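Local coordinates for alpha-1,4-endofucoidanase (Mariniflexile fucanivorans, PDB 6DLH), which hydrolyses fucoidan from within the chain as a retaining family 107 glycoside hydrolase, with Ig-like domains following its catalytic domain, at residues A[63-66]-A[67-71]. Residues are numbered along the deposited sequence; the frame is centred on the assembly and turned at random.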
# COMPACT_ATOMS: atom_id res chain seq x y z
N ILE A 63 -2.21 -3.42 6.06
CA ILE A 63 -2.32 -3.93 4.70
C ILE A 63 -0.97 -4.50 4.29
O ILE A 63 0.07 -3.93 4.64
CB ILE A 63 -2.84 -2.83 3.74
CG1 ILE A 63 -4.29 -2.46 4.06
CG2 ILE A 63 -2.65 -3.22 2.28
CD1 ILE A 63 -5.27 -3.62 4.04
N ARG A 64 -0.99 -5.63 3.57
CA ARG A 64 0.22 -6.38 3.28
C ARG A 64 0.26 -6.76 1.80
O ARG A 64 -0.77 -6.98 1.19
CB ARG A 64 0.31 -7.60 4.19
CG ARG A 64 0.39 -7.26 5.68
CD ARG A 64 1.71 -6.56 5.98
NE ARG A 64 1.96 -6.30 7.38
CZ ARG A 64 1.84 -5.11 7.96
NH1 ARG A 64 1.42 -4.07 7.26
NH2 ARG A 64 2.16 -4.96 9.23
N ILE A 65 1.48 -6.87 1.24
CA ILE A 65 1.67 -7.21 -0.16
C ILE A 65 1.89 -8.71 -0.34
O ILE A 65 2.09 -9.18 -1.47
CB ILE A 65 2.81 -6.37 -0.78
CG1 ILE A 65 2.74 -6.37 -2.31
CG2 ILE A 65 4.17 -6.83 -0.26
CD1 ILE A 65 3.66 -5.39 -2.99
N ASP A 66 1.84 -9.49 0.76
CA ASP A 66 2.29 -10.88 0.78
C ASP A 66 1.47 -11.79 -0.13
O ASP A 66 2.02 -12.69 -0.76
CB ASP A 66 2.43 -11.43 2.20
CG ASP A 66 3.51 -10.69 2.97
OD1 ASP A 66 3.25 -9.52 3.36
OD2 ASP A 66 4.61 -11.26 3.15
N ASP A 67 0.15 -11.59 -0.17
CA ASP A 67 -0.72 -12.39 -1.03
C ASP A 67 -0.33 -12.18 -2.49
O ASP A 67 -0.26 -13.14 -3.26
CB ASP A 67 -2.20 -12.10 -0.76
CG ASP A 67 -2.71 -12.70 0.54
OD1 ASP A 67 -1.99 -13.53 1.13
OD2 ASP A 67 -3.83 -12.33 0.96
N PHE A 68 -0.08 -10.92 -2.86
CA PHE A 68 0.35 -10.59 -4.20
C PHE A 68 1.63 -11.36 -4.51
O PHE A 68 1.72 -12.03 -5.54
CB PHE A 68 0.49 -9.07 -4.39
CG PHE A 68 1.19 -8.61 -5.65
CD1 PHE A 68 0.52 -8.59 -6.87
CD2 PHE A 68 2.50 -8.18 -5.62
CE1 PHE A 68 1.15 -8.15 -8.02
CE2 PHE A 68 3.14 -7.73 -6.77
CZ PHE A 68 2.46 -7.71 -7.97
N LEU A 69 2.60 -11.30 -3.60
CA LEU A 69 3.89 -11.91 -3.85
C LEU A 69 3.76 -13.43 -3.97
O LEU A 69 4.47 -14.04 -4.77
CB LEU A 69 4.90 -11.49 -2.77
CG LEU A 69 5.31 -10.02 -2.82
CD1 LEU A 69 6.39 -9.72 -1.78
CD2 LEU A 69 5.78 -9.61 -4.21
N THR A 70 2.84 -14.04 -3.21
CA THR A 70 2.57 -15.47 -3.33
C THR A 70 2.07 -15.77 -4.74
O THR A 70 2.55 -16.70 -5.38
CB THR A 70 1.54 -15.96 -2.30
OG1 THR A 70 2.21 -15.89 -1.04
CG2 THR A 70 1.05 -17.38 -2.54
N GLN A 71 1.12 -14.96 -5.22
CA GLN A 71 0.51 -15.14 -6.53
C GLN A 71 1.55 -15.09 -7.65
O GLN A 71 1.37 -15.75 -8.66
CB GLN A 71 -0.60 -14.12 -6.75
CG GLN A 71 -1.46 -14.41 -7.98
CD GLN A 71 -2.34 -13.23 -8.33
OE1 GLN A 71 -1.97 -12.08 -8.12
NE2 GLN A 71 -3.52 -13.52 -8.87
O HOH W 1 -1.35 -8.81 -1.58
O HOH W 2 -1.32 -10.00 1.62
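I65 meets F68 and L69 at the start of helix 66-71, one side-chain branch for each. Its CG1 lies 3.8 Å from F68 CD2, and the two side chains run alongside each other in the same direction. CG1 stands opposite the backbone N (chi1 -162°), which carries that branch to the F68 ring. The second branch, CG2, lies 3.9 Å from L69 CD1. W50 and helix 129-139 close over this buried side, with A136 touching both I65 and L69. The backbone adds two bonds. L69 N donates to I65 O at 3.0 Å, in the carbonyl plane. T70 N donates to D66 O at 2.9 Å, tilted 23° from the D66 carbonyl plane. Elsewhere the turn is looser, and D67 and T70 are exposed. At the helix start two waters accept from D67 N and F68 N, each at 2.8 Å. Both waters give only weak bonds back to R64 O. An alanine in place of I65 would probably open a gap beside F68 and L69 and leave the F68 ring less firmly held. The first turn is thus apolar on its buried face, while water serves as acceptor for N-H groups at the helix start.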